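Local atomic coordinates of alpha-galactosidase (Thermus thermophilus, PDB entry 6LCJ), a protein that probably hydrolyses terminal alpha-galactosyl residues from galactosides, as a hexameric, thermostable glycosidase of family GH36. Residues V456-R459 / R465-V468; H389-M394 / E422-F427; K431-P436 / G446-F451. One frame throughout, in Å; residues are numbered along the deposited sequence.

Contact 1: V456-R459 / R465-V468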
# COMPACT_ATOMS: atom_id res chain seq x y z
N VAL E 456 55.55 17.69 19.66
CA VAL E 456 55.50 16.51 20.51
C VAL E 456 55.51 15.29 19.61
O VAL E 456 54.56 15.09 18.84
CB VAL E 456 54.25 16.52 21.41
CG1 VAL E 456 54.44 15.56 22.56
CG2 VAL E 456 54.02 17.91 21.95
N PRO E 457 56.57 14.46 19.64
CA PRO E 457 56.61 13.27 18.78
C PRO E 457 55.45 12.33 19.05
O PRO E 457 55.17 11.97 20.20
CB PRO E 457 57.96 12.63 19.12
CG PRO E 457 58.45 13.32 20.38
CD PRO E 457 57.84 14.68 20.35
N VAL E 458 54.76 11.94 17.98
CA VAL E 458 53.68 10.96 18.04
C VAL E 458 54.05 9.79 17.14
O VAL E 458 54.64 9.98 16.07
CB VAL E 458 52.32 11.56 17.64
CG1 VAL E 458 51.18 10.58 17.97
CG2 VAL E 458 52.07 12.85 18.36
N ARG E 459 53.70 8.59 17.58
CA ARG E 459 53.99 7.37 16.84
C ARG E 459 52.74 6.52 16.89
O ARG E 459 52.04 6.50 17.91
CB ARG E 459 55.19 6.64 17.45
CG ARG E 459 55.28 5.16 17.13
CD ARG E 459 56.72 4.68 17.14
NE ARG E 459 57.45 5.23 18.28
CZ ARG E 459 57.48 4.67 19.49
NH1 ARG E 459 56.82 3.54 19.72
NH2 ARG E 459 58.17 5.24 20.47
N ARG E 465 45.80 3.06 18.46
CA ARG E 465 46.70 3.30 19.56
C ARG E 465 47.86 4.15 19.08
O ARG E 465 48.56 3.78 18.13
CB ARG E 465 47.21 1.98 20.15
CG ARG E 465 46.14 0.90 20.27
CD ARG E 465 46.36 0.02 21.50
NE ARG E 465 47.76 0.00 21.94
CZ ARG E 465 48.73 -0.67 21.34
NH1 ARG E 465 48.47 -1.39 20.24
NH2 ARG E 465 49.98 -0.62 21.81
N PHE E 466 48.04 5.30 19.71
CA PHE E 466 49.17 6.16 19.42
C PHE E 466 49.99 6.33 20.68
O PHE E 466 49.50 6.12 21.80
CB PHE E 466 48.71 7.52 18.89
CG PHE E 466 47.89 7.43 17.64
CD1 PHE E 466 46.60 6.92 17.67
CD2 PHE E 466 48.40 7.86 16.43
CE1 PHE E 466 45.85 6.82 16.52
CE2 PHE E 466 47.65 7.77 15.28
CZ PHE E 466 46.37 7.24 15.32
N ARG E 467 51.24 6.69 20.49
CA ARG E 467 52.09 7.12 21.59
C ARG E 467 52.42 8.58 21.32
O ARG E 467 53.14 8.89 20.37
CB ARG E 467 53.35 6.27 21.70
CG ARG E 467 53.85 6.15 23.13
CD ARG E 467 54.70 4.91 23.35
NE ARG E 467 56.13 5.17 23.13
CZ ARG E 467 56.88 5.95 23.92
NH1 ARG E 467 56.35 6.55 24.98
NH2 ARG E 467 58.17 6.12 23.64
N VAL E 468 51.86 9.46 22.15
CA VAL E 468 52.04 10.91 22.03
C VAL E 468 53.00 11.33 23.13
O VAL E 468 52.70 11.15 24.32
CB VAL E 468 50.70 11.66 22.15
CG1 VAL E 468 50.89 13.14 21.87
CG2 VAL E 468 49.67 11.06 21.20
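Val-458 and Val-468 face each other as an antiparallel non-hydrogen-bonded pair, CA to CA 4.3 Å, and their side chains lie side by side, pointing the same way, on the face that packs on helix 415-428. From Val-458 CB, which sits near Arg-467 O, the two methyls diverge. CG1, placed anti to the backbone N (chi1 -169°), lies against Arg-467 O, meets Val-468 CG2 at 3.6 Å and touches Phe-466 CB, while CG2 packs on Val-468 CG1 at 3.7 Å. Beyond the hairpin these valines rest on His-426, Phe-427 and Ala-423 of helix 415-428, and the Phe-466 ring packs edge-to-face with that of Phe-427.

The next pair, Arg-459 with Arg-467, is hydrogen-bonded. Arg-467 N donates to Arg-459 O at 2.7 Å in a nearly straight bond, and Arg-459 N returns one to Arg-467 O at 2.9 Å. The same carbonyls receive CA-H...O contacts from Phe-466 and Val-458 respectively. This is the regular ladder of a beta hairpin, whose strand 465-468 is the middle one of a three-stranded antiparallel sheet.

On the face bearing the arginines, the two guanidinium groups approach edge to edge, Arg-459 NH2 lying 3.3 Å from Arg-467 NH2 with the planes 63° apart. Both groups are cationic donors, so the approach is probably somewhat unfavourable, though Arg-459 is exposed and solvent should screen it; Arg-467 also has a weak, long ion pair with Glu-470.

Contact 2: H389-M394 / E422-F427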
# COMPACT_ATOMS: atom_id res chain seq x y z
N HIS E 389 40.38 7.12 10.30
CA HIS E 389 40.46 6.19 9.18
C HIS E 389 40.92 6.86 7.90
O HIS E 389 40.87 6.24 6.83
CB HIS E 389 39.12 5.51 8.94
CG HIS E 389 38.66 4.67 10.09
ND1 HIS E 389 38.03 5.21 11.20
CD2 HIS E 389 38.76 3.35 10.32
CE1 HIS E 389 37.75 4.24 12.05
NE2 HIS E 389 38.18 3.10 11.54
N ARG E 390 41.37 8.11 7.98
CA ARG E 390 41.88 8.80 6.81
C ARG E 390 43.29 9.34 7.02
O ARG E 390 43.76 10.16 6.22
CB ARG E 390 40.92 9.93 6.41
CG ARG E 390 39.67 9.40 5.73
CD ARG E 390 38.66 10.51 5.48
NE ARG E 390 37.64 10.10 4.51
CZ ARG E 390 36.40 10.59 4.50
NH1 ARG E 390 36.06 11.51 5.40
NH2 ARG E 390 35.52 10.19 3.59
N LEU E 391 43.99 8.88 8.07
CA LEU E 391 45.31 9.43 8.36
C LEU E 391 46.35 9.02 7.33
O LEU E 391 47.34 9.73 7.16
CB LEU E 391 45.75 9.03 9.76
CG LEU E 391 44.92 9.65 10.89
CD1 LEU E 391 45.30 9.06 12.22
CD2 LEU E 391 45.11 11.16 10.92
N TRP E 392 46.12 7.91 6.60
CA TRP E 392 47.00 7.50 5.52
C TRP E 392 47.13 8.57 4.43
O TRP E 392 48.07 8.52 3.64
CB TRP E 392 46.52 6.18 4.89
CG TRP E 392 45.05 6.13 4.60
CD1 TRP E 392 44.05 5.89 5.49
CD2 TRP E 392 44.41 6.34 3.33
NE1 TRP E 392 42.83 5.94 4.87
CE2 TRP E 392 43.02 6.21 3.54
CE3 TRP E 392 44.88 6.63 2.05
CZ2 TRP E 392 42.10 6.36 2.51
CZ3 TRP E 392 43.97 6.77 1.04
CH2 TRP E 392 42.59 6.64 1.27
N LEU E 393 46.22 9.53 4.38
CA LEU E 393 46.36 10.62 3.42
C LEU E 393 47.42 11.65 3.80
O LEU E 393 47.60 12.62 3.06
CB LEU E 393 45.02 11.34 3.25
CG LEU E 393 44.06 10.40 2.54
CD1 LEU E 393 42.65 10.92 2.72
CD2 LEU E 393 44.45 10.25 1.08
N MET E 394 48.11 11.48 4.93
CA MET E 394 49.18 12.40 5.30
C MET E 394 50.34 12.32 4.32
O MET E 394 51.20 13.20 4.31
CB MET E 394 49.68 12.10 6.71
CG MET E 394 48.77 12.64 7.81
SD MET E 394 49.35 12.03 9.39
CE MET E 394 50.92 12.92 9.53
N GLU E 422 43.40 16.68 20.72
CA GLU E 422 44.73 17.29 20.73
C GLU E 422 45.79 16.34 20.18
O GLU E 422 46.69 16.76 19.44
CB GLU E 422 45.08 17.73 22.14
CG GLU E 422 46.27 18.64 22.20
CD GLU E 422 46.85 18.71 23.59
OE1 GLU E 422 46.34 19.52 24.39
OE2 GLU E 422 47.82 17.97 23.88
N ALA E 423 45.70 15.05 20.52
CA ALA E 423 46.69 14.08 20.06
C ALA E 423 46.69 13.94 18.54
O ALA E 423 47.75 13.79 17.92
CB ALA E 423 46.45 12.73 20.73
N LEU E 424 45.51 13.98 17.92
CA LEU E 424 45.45 13.88 16.46
C LEU E 424 46.02 15.12 15.78
O LEU E 424 46.58 15.01 14.68
CB LEU E 424 44.01 13.65 15.99
CG LEU E 424 43.46 12.23 16.20
CD1 LEU E 424 42.26 12.02 15.31
CD2 LEU E 424 44.51 11.17 15.95
N ALA E 425 45.91 16.30 16.40
CA ALA E 425 46.61 17.48 15.87
C ALA E 425 48.13 17.29 15.93
O ALA E 425 48.84 17.64 14.99
CB ALA E 425 46.20 18.74 16.64
N HIS E 426 48.64 16.74 17.03
CA HIS E 426 50.07 16.46 17.09
C HIS E 426 50.48 15.46 16.02
O HIS E 426 51.48 15.66 15.33
CB HIS E 426 50.46 15.94 18.47
CG HIS E 426 50.50 16.98 19.54
ND1 HIS E 426 51.21 18.16 19.40
CD2 HIS E 426 49.95 17.02 20.78
CE1 HIS E 426 51.09 18.88 20.50
NE2 HIS E 426 50.33 18.21 21.35
N PHE E 427 49.69 14.40 15.83
CA PHE E 427 50.06 13.39 14.84
C PHE E 427 50.06 13.96 13.42
O PHE E 427 50.99 13.73 12.65
CB PHE E 427 49.12 12.20 14.95
CG PHE E 427 49.51 11.04 14.08
CD1 PHE E 427 50.53 10.18 14.45
CD2 PHE E 427 48.85 10.81 12.88
CE1 PHE E 427 50.88 9.11 13.65
CE2 PHE E 427 49.20 9.74 12.08
CZ PHE E 427 50.22 8.89 12.46
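Phe-427 has its CG anti to the backbone N (chi1 -174°), which swings the ring off helix 415-428 toward Leu-391 and Met-394. In Met-394 an extended chi2 carries SD to the ring, and the bend at chi3 (68°) turns CE back toward Phe-427 O. The sulfur lies 3.5 Å from Phe-427 CE2 and 4.4 Å from the ring centroid, at a slant 52° off the ring normal. This is a Met-aromatic contact, and it uses the CD2-CE2 side of the ring. The terminal methyl goes on to the main chain, with Met-394 CE 3.2 Å from Phe-427 O.

Segment 389-394 follows helix 380-388 and precedes strand 398-400, the seventh strand along the chain in the parallel beta sheet of the TIM-barrel domain. Residues 391-394 form a 3-10 turn, with Met-394 N bonded to Leu-391 O, and this turn presents Leu-391 and Met-394 together to the helix.

Leu-391 CD1 reaches the same CD2-CE2 side of the phenyl ring, 4.0 Å from Phe-427 CE2, and also approaches Leu-424 CD2 at 4.4 Å. Beyond the two segments, the Leu-391 side chain touches Arg-460 and Phe-466 of the C-terminal antiparallel sheet. Leu-424 packs further on Leu-384, Thr-387 and Leu-388 of helix 380-388, the helix that leads into segment 389-394.

Contact 3: K431-P436 / G446-F451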
# COMPACT_ATOMS: atom_id res chain seq x y z
N LYS E 431 47.58 22.22 13.43
CA LYS E 431 47.24 22.76 14.73
C LYS E 431 46.37 24.00 14.55
O LYS E 431 46.78 24.96 13.89
CB LYS E 431 48.51 23.10 15.53
CG LYS E 431 49.34 21.86 15.83
CD LYS E 431 50.74 22.21 16.20
CE LYS E 431 51.19 21.35 17.35
NZ LYS E 431 52.56 21.67 17.77
N ALA E 432 45.18 23.96 15.13
CA ALA E 432 44.23 25.04 15.01
C ALA E 432 43.32 25.06 16.22
O ALA E 432 43.10 24.02 16.86
CB ALA E 432 43.40 24.92 13.72
N THR E 433 42.79 26.23 16.55
CA THR E 433 41.79 26.34 17.59
C THR E 433 40.89 27.54 17.30
O THR E 433 41.23 28.44 16.52
CB THR E 433 42.39 26.48 19.01
OG1 THR E 433 41.32 26.57 19.97
CG2 THR E 433 43.22 27.74 19.12
N SER E 434 39.73 27.52 17.95
CA SER E 434 38.80 28.63 17.94
C SER E 434 38.68 29.31 19.29
O SER E 434 37.91 30.27 19.41
CB SER E 434 37.41 28.15 17.48
OG SER E 434 37.36 27.95 16.08
N ASP E 435 39.41 28.86 20.29
CA ASP E 435 39.28 29.37 21.66
C ASP E 435 39.69 30.84 21.73
O ASP E 435 40.88 31.14 21.55
CB ASP E 435 40.15 28.55 22.62
CG ASP E 435 39.61 27.13 22.84
OD1 ASP E 435 38.46 26.85 22.45
OD2 ASP E 435 40.35 26.30 23.42
N PRO E 436 38.77 31.77 21.97
CA PRO E 436 39.18 33.15 22.25
C PRO E 436 39.99 33.19 23.54
O PRO E 436 39.52 32.70 24.58
CB PRO E 436 37.85 33.89 22.41
CG PRO E 436 36.78 32.92 22.05
CD PRO E 436 37.34 31.56 22.24
N GLY E 446 48.33 28.53 29.20
CA GLY E 446 49.63 27.90 29.16
C GLY E 446 49.62 26.63 28.34
O GLY E 446 50.57 26.35 27.60
N ARG E 447 48.55 25.85 28.44
CA ARG E 447 48.47 24.63 27.65
C ARG E 447 48.40 24.95 26.17
O ARG E 447 49.04 24.27 25.37
CB ARG E 447 47.28 23.80 28.09
CG ARG E 447 47.69 22.83 29.17
CD ARG E 447 46.52 22.16 29.79
NE ARG E 447 45.91 21.19 28.89
CZ ARG E 447 44.66 21.27 28.47
NH1 ARG E 447 43.89 22.28 28.87
NH2 ARG E 447 44.19 20.33 27.65
N LEU E 448 47.64 25.98 25.79
CA LEU E 448 47.53 26.35 24.38
C LEU E 448 48.89 26.77 23.82
O LEU E 448 49.28 26.34 22.72
CB LEU E 448 46.50 27.47 24.20
CG LEU E 448 46.44 28.11 22.80
CD1 LEU E 448 46.11 27.07 21.68
CD2 LEU E 448 45.49 29.32 22.75
N GLU E 449 49.64 27.59 24.55
CA GLU E 449 50.95 28.01 24.05
C GLU E 449 51.92 26.83 23.94
O GLU E 449 52.65 26.72 22.95
CB GLU E 449 51.54 29.11 24.94
CG GLU E 449 52.80 29.75 24.35
CD GLU E 449 52.68 30.21 22.87
OE1 GLU E 449 51.56 30.47 22.36
OE2 GLU E 449 53.73 30.32 22.21
N ALA E 450 51.95 25.94 24.94
CA ALA E 450 52.83 24.78 24.80
C ALA E 450 52.40 23.90 23.62
O ALA E 450 53.25 23.28 22.97
CB ALA E 450 52.86 23.98 26.10
N PHE E 451 51.10 23.86 23.33
CA PHE E 451 50.62 23.10 22.18
C PHE E 451 51.16 23.69 20.87
O PHE E 451 51.69 22.97 20.02
CB PHE E 451 49.09 23.09 22.21
CG PHE E 451 48.42 22.56 20.96
CD1 PHE E 451 48.40 21.20 20.68
CD2 PHE E 451 47.76 23.44 20.09
CE1 PHE E 451 47.75 20.71 19.56
CE2 PHE E 451 47.09 22.95 18.96
CZ PHE E 451 47.10 21.58 18.69
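Strand 431-433 is the eighth strand along the chain in the parallel sheet of the TIM-barrel domain, and it lies beside the first, 161-164. The contact is a beta-alpha packing, in which helix 442-453, the element that follows the strand, covers it in a nearly antiparallel direction. The axes of strand 431-433 and of helix segment 446-451 run 153° apart and come within 10.5 Å.

Lys-431 and Phe-451 carry most of the contact, their side chains sliding past each other in opposite directions. Lys-431 CB and CG lie against the outer end of the ring, with CG 3.6 Å from Phe-451 CZ. Farther along, a bend at chi3 (138°) carries CE over one face of the ring in a CH-pi contact, with CE 4.3 Å from the Phe-451 ring centroid. The ammonium group then leaves the ring and bonds to the main chain, Lys-431 NZ to Phe-451 O at 2.7 Å, so its cation-pi attraction to the ring, at long range, is weak at best. The donor approaches almost in line with the carbonyl, which lies close to the C-terminal end of helix 442-453, where the helix dipole would probably favour a positive charge. The same aromatic ring meets His-426 of helix 415-428 edge-to-face and also packs on Phe-406.

Two residues on, Thr-433 presents its methyl to the helix, while its hydroxyl oxygen, anti to the backbone N (chi1 -179°), closes an ST turn by accepting from Asp-435 N at 3.0 Å. OG1 is also hydrogen-bonded to Val-404 O. On the helix side, Leu-448 CD1 crosses to Thr-433 CG2 at 3.9 Å.

How the contacts relate
The three contacts lie in series along the chain, contact 2 closing before contact 3 opens and contact 3 before contact 1. Helix 415-428 joins them: its His-426 touches Val-456 and Val-458 of contact 1 and also Lys-431 and Phe-451 of contact 3. The centres of contacts 1 and 2 are about 10 Å apart, and those of contacts 2 and 3 about 17 Å. Contacts 1 and 3, about 19 Å between centres, do not touch, although strand 458-462 is the next element after helix 442-453. Together they pack the last barrel strand, its neighbouring helices and the C-terminal antiparallel sheet into one continuous region; no other chain of the hexamer touches the segments of these contacts.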